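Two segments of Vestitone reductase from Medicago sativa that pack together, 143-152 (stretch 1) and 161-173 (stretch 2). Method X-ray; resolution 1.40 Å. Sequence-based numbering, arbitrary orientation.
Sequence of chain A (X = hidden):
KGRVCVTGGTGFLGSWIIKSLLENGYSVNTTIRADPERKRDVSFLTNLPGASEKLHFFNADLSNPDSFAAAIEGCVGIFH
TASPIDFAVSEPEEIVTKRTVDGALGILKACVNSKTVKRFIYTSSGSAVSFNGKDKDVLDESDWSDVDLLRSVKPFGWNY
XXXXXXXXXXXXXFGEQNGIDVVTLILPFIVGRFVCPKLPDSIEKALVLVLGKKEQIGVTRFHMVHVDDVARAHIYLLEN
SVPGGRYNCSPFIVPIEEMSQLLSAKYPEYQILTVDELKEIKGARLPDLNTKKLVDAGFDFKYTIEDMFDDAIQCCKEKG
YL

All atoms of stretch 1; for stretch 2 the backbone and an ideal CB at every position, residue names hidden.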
# COMPACT_ATOMS: atom_id res chain seq x y z
N ASP A 143 -12.47 -12.77 2.49
CA ASP A 143 -13.32 -11.97 1.62
C ASP A 143 -12.62 -11.47 0.36
O ASP A 143 -11.45 -11.10 0.39
CB ASP A 143 -13.88 -10.78 2.40
CG ASP A 143 -14.83 -11.21 3.50
OD1 ASP A 143 -15.89 -11.79 3.16
OD2 ASP A 143 -14.53 -10.98 4.69
N TRP A 144 -13.37 -11.47 -0.74
CA TRP A 144 -12.86 -11.03 -2.03
C TRP A 144 -13.90 -10.22 -2.79
O TRP A 144 -15.10 -10.48 -2.69
CB TRP A 144 -12.52 -12.22 -2.93
CG TRP A 144 -11.25 -12.92 -2.62
CD1 TRP A 144 -11.10 -14.08 -1.91
CD2 TRP A 144 -9.94 -12.54 -3.05
NE1 TRP A 144 -9.77 -14.44 -1.88
CE2 TRP A 144 -9.04 -13.51 -2.57
CE3 TRP A 144 -9.44 -11.47 -3.80
CZ2 TRP A 144 -7.67 -13.45 -2.81
CZ3 TRP A 144 -8.07 -11.40 -4.05
CH2 TRP A 144 -7.20 -12.39 -3.55
N SER A 145 -13.43 -9.23 -3.55
CA SER A 145 -14.33 -8.44 -4.37
C SER A 145 -14.83 -9.35 -5.50
O SER A 145 -14.15 -10.30 -5.88
CB SER A 145 -13.60 -7.23 -4.97
OG SER A 145 -13.37 -6.24 -3.98
N ASP A 146 -16.02 -9.05 -6.01
CA ASP A 146 -16.64 -9.82 -7.08
C ASP A 146 -16.36 -9.12 -8.41
O ASP A 146 -16.95 -8.08 -8.71
CB ASP A 146 -18.15 -9.88 -6.83
CG ASP A 146 -18.86 -10.84 -7.77
OD1 ASP A 146 -18.54 -10.86 -8.98
OD2 ASP A 146 -19.77 -11.56 -7.30
N VAL A 147 -15.46 -9.69 -9.20
CA VAL A 147 -15.09 -9.10 -10.49
C VAL A 147 -16.26 -8.99 -11.47
O VAL A 147 -16.39 -8.00 -12.19
CB VAL A 147 -13.93 -9.88 -11.15
CG1 VAL A 147 -13.65 -9.35 -12.54
CG2 VAL A 147 -12.68 -9.77 -10.28
N ASP A 148 -17.11 -10.02 -11.51
CA ASP A 148 -18.25 -9.99 -12.42
C ASP A 148 -19.20 -8.86 -12.03
O ASP A 148 -19.73 -8.16 -12.90
CB ASP A 148 -18.99 -11.32 -12.40
CG ASP A 148 -18.12 -12.48 -12.85
OD1 ASP A 148 -17.39 -12.31 -13.85
OD2 ASP A 148 -18.16 -13.55 -12.20
N LEU A 149 -19.41 -8.67 -10.73
CA LEU A 149 -20.29 -7.62 -10.25
C LEU A 149 -19.68 -6.25 -10.55
O LEU A 149 -20.39 -5.32 -10.93
CB LEU A 149 -20.50 -7.76 -8.74
CG LEU A 149 -21.55 -6.85 -8.12
CD1 LEU A 149 -22.92 -7.18 -8.71
CD2 LEU A 149 -21.57 -7.02 -6.61
N LEU A 150 -18.37 -6.14 -10.38
CA LEU A 150 -17.69 -4.88 -10.65
C LEU A 150 -17.84 -4.47 -12.11
O LEU A 150 -18.11 -3.31 -12.41
CB LEU A 150 -16.20 -5.00 -10.30
CG LEU A 150 -15.83 -4.93 -8.82
CD1 LEU A 150 -14.40 -5.42 -8.63
CD2 LEU A 150 -15.98 -3.49 -8.33
N ARG A 151 -17.68 -5.43 -13.01
CA ARG A 151 -17.77 -5.17 -14.44
C ARG A 151 -19.18 -4.85 -14.95
O ARG A 151 -19.33 -4.14 -15.94
CB ARG A 151 -17.21 -6.36 -15.23
CG ARG A 151 -15.70 -6.46 -15.15
CD ARG A 151 -15.20 -7.77 -15.75
NE ARG A 151 -13.75 -7.78 -15.87
CZ ARG A 151 -13.02 -8.88 -16.03
NH1 ARG A 151 -13.60 -10.07 -16.08
NH2 ARG A 151 -11.70 -8.79 -16.13
N SER A 152 -20.19 -5.36 -14.26
CA SER A 152 -21.57 -5.12 -14.68
C SER A 152 -22.19 -3.89 -14.01
O SER A 152 -22.79 -3.06 -14.68
CB SER A 152 -22.43 -6.35 -14.40
OG SER A 152 -22.42 -6.69 -13.02
N UNK A 161 -10.39 -1.61 -8.94
CA UNK A 161 -10.75 -2.74 -8.10
C UNK A 161 -10.58 -4.07 -8.85
O UNK A 161 -10.08 -5.04 -8.29
CB UNK A 161 -12.19 -2.59 -7.61
N UNK A 162 -11.01 -4.10 -10.11
CA UNK A 162 -10.88 -5.32 -10.89
C UNK A 162 -9.40 -5.67 -11.03
O UNK A 162 -9.00 -6.82 -10.82
CB UNK A 162 -11.54 -5.16 -12.26
N UNK A 163 -8.59 -4.67 -11.35
CA UNK A 163 -7.15 -4.85 -11.51
C UNK A 163 -6.51 -5.45 -10.27
O UNK A 163 -5.79 -6.45 -10.34
CB UNK A 163 -6.48 -3.51 -11.84
N UNK A 164 -6.78 -4.84 -9.12
CA UNK A 164 -6.22 -5.31 -7.86
C UNK A 164 -6.67 -6.72 -7.49
O UNK A 164 -5.88 -7.53 -7.01
CB UNK A 164 -6.60 -4.34 -6.74
N UNK A 165 -7.95 -7.01 -7.70
CA UNK A 165 -8.48 -8.32 -7.37
C UNK A 165 -7.85 -9.41 -8.22
O UNK A 165 -7.38 -10.43 -7.70
CB UNK A 165 -10.00 -8.33 -7.54
N UNK A 166 -7.83 -9.21 -9.54
CA UNK A 166 -7.25 -10.19 -10.44
C UNK A 166 -5.75 -10.37 -10.18
O UNK A 166 -5.24 -11.49 -10.21
CB UNK A 166 -7.49 -9.77 -11.89
N UNK A 167 -5.06 -9.26 -9.93
CA UNK A 167 -3.62 -9.33 -9.69
C UNK A 167 -3.29 -10.12 -8.43
O UNK A 167 -2.42 -10.99 -8.46
CB UNK A 167 -3.03 -7.92 -9.58
N UNK A 168 -3.97 -9.83 -7.33
CA UNK A 168 -3.67 -10.54 -6.09
C UNK A 168 -3.97 -12.03 -6.22
O UNK A 168 -3.21 -12.86 -5.74
CB UNK A 168 -4.47 -9.94 -4.93
N UNK A 169 -5.09 -12.36 -6.86
CA UNK A 169 -5.44 -13.76 -7.04
C UNK A 169 -4.37 -14.47 -7.86
O UNK A 169 -3.99 -15.59 -7.54
CB UNK A 169 -6.81 -13.89 -7.71
N UNK A 170 -3.88 -13.81 -8.90
CA UNK A 170 -2.86 -14.41 -9.76
C UNK A 170 -1.57 -14.66 -8.98
O UNK A 170 -0.94 -15.71 -9.12
CB UNK A 170 -2.58 -13.51 -10.97
N UNK A 171 -1.19 -13.70 -8.14
CA UNK A 171 0.02 -13.82 -7.34
C UNK A 171 -0.08 -14.99 -6.36
O UNK A 171 0.84 -15.80 -6.25
CB UNK A 171 0.28 -12.52 -6.58
N UNK A 172 -1.19 -15.09 -5.64
CA UNK A 172 -1.37 -16.17 -4.68
C UNK A 172 -1.36 -17.53 -5.37
O UNK A 172 -0.71 -18.47 -4.89
CB UNK A 172 -2.68 -15.98 -3.91
N UNK A 173 -2.05 -17.64 -6.49
CA UNK A 173 -2.11 -18.90 -7.22
C UNK A 173 -0.75 -19.31 -7.77
O UNK A 173 -0.33 -20.46 -7.60
CB UNK A 173 -3.12 -18.80 -8.36

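Stretch 2 is helical throughout and runs nearly antiparallel to helix 147-152 (161°), the axes approaching to 9.9 Å. The helical repeat brings side chains to this side every three or four residues.

At position 161 CA-to-CB points toward stretch 1, and the ideal CB already lies 3.7 Å from Leu150 CD1. Little space remains in that direction, which favours a small side chain. The residue is Ala161, its methyl packing on Leu150.

Position 162 points sideways, its ideal CB 4.6 Å from Leu150 CD1, 4.7 Å from Val147 CG1 and 5.0 Å from Arg151 NE. A medium-sized aliphatic residue would suit. In Val162 (t rotamer) CG2 lies 3.7 Å from Leu150 CB, and CG1 lies 4.0 Å from Val147 CG1 and 3.9 Å from Arg151 NH2.

Positions 163 and 164 have nothing of stretch 1 near their ideal CB atoms, so many residues would fit; they are Ser163 and Lys164, the latter leading away.

Position 165 points toward Val147, Ser145 and the Trp144 ring. Valine, threonine or serine would be plausible. Thr165 (m) places CG2 3.8 Å from Val147 CG2 and 3.9 Å from Trp144 CE3, while OG1 donates to the backbone Ala161 O (2.8 Å), one turn back, and touches Ser145 CB at 3.5 Å.

At 166 the bond points sideways, with Val147 CG2 5.4 Å from the ideal CB; a longer apolar chain could reach back. Leu166 does so, CD2 lying 3.9 Å from Val147 CG2 and CD1 3.6 Å from Arg151 NH2.

Position 167 points away, with little constraint from this side; it is Ala167.

Position 168 points toward the indole, its ideal CB 3.9 Å from Trp144 CH2. A small residue, or a chain that runs past the ring, would suit. Glu168 passes with CD 3.6 Å from Trp144 CH2, and its carboxylate is hydrogen-bonded elsewhere in the structure.

Position 169 points sideways beside the same ring, its ideal CB 4.4 Å from Trp144 CH2, where a long aliphatic stem could cover the indole. Lys169, extended beyond chi1, lays CG over one face, 3.7 Å from the centroid of the Trp144 six-membered ring in a CH-pi contact. Its NZ donates to a water (2.9 Å) that in turn donates to Ser145 O (2.7 Å), bridging the stretches.

Positions 170 and 171 are out of reach of stretch 1, which sets no demand there; they are Ala170 and Val171.

Position 172 points toward stretch 1 but needs length to touch it, so a larger apolar residue fits. Leu172 brings CD1 to 3.7 Å from Trp144 CZ2, at the ring edge.

Position 173, out of reach, is Glu173.

Stretch 2, residues 161-173: AVSKTLAEKAVLE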
# COMPACT_ATOMS: atom_id res chain seq x y z
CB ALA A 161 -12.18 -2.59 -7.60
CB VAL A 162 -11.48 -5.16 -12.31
CG1 VAL A 162 -11.12 -6.37 -13.17
CG2 VAL A 162 -12.99 -5.03 -12.22
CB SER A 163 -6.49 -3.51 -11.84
OG SER A 163 -5.09 -3.67 -12.07
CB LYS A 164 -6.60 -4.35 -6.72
CG LYS A 164 -6.22 -2.88 -6.94
CD LYS A 164 -4.72 -2.65 -6.90
CE LYS A 164 -4.05 -2.97 -8.22
NZ LYS A 164 -2.62 -2.56 -8.23
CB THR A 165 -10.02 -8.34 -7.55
OG1 THR A 165 -10.61 -7.31 -6.75
CG2 THR A 165 -10.59 -9.69 -7.12
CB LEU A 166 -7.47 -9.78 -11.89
CG LEU A 166 -8.93 -9.76 -12.36
CD1 LEU A 166 -8.99 -9.34 -13.82
CD2 LEU A 166 -9.54 -11.14 -12.18
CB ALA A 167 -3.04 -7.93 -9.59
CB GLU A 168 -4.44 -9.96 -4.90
CG GLU A 168 -3.82 -10.40 -3.58
CD GLU A 168 -4.66 -10.11 -2.35
OE1 GLU A 168 -5.56 -9.24 -2.42
OE2 GLU A 168 -4.41 -10.74 -1.31
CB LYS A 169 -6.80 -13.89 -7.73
CG LYS A 169 -7.98 -13.53 -6.85
CD LYS A 169 -9.30 -13.90 -7.50
CE LYS A 169 -10.47 -13.69 -6.55
NZ LYS A 169 -11.75 -14.15 -7.15
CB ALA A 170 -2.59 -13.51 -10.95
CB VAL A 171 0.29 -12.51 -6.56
CG1 VAL A 171 1.35 -12.73 -5.50
CG2 VAL A 171 0.74 -11.43 -7.54
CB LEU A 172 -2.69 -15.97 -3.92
CG LEU A 172 -2.71 -14.77 -2.97
CD1 LEU A 172 -4.15 -14.44 -2.60
CD2 LEU A 172 -1.88 -15.08 -1.73
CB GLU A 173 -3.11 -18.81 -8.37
CG GLU A 173 -3.29 -20.11 -9.13
CD GLU A 173 -3.73 -21.25 -8.23
OE1 GLU A 173 -4.77 -21.11 -7.54
OE2 GLU A 173 -3.05 -22.30 -8.21
O HOH W 1 -14.18 -12.96 -6.13
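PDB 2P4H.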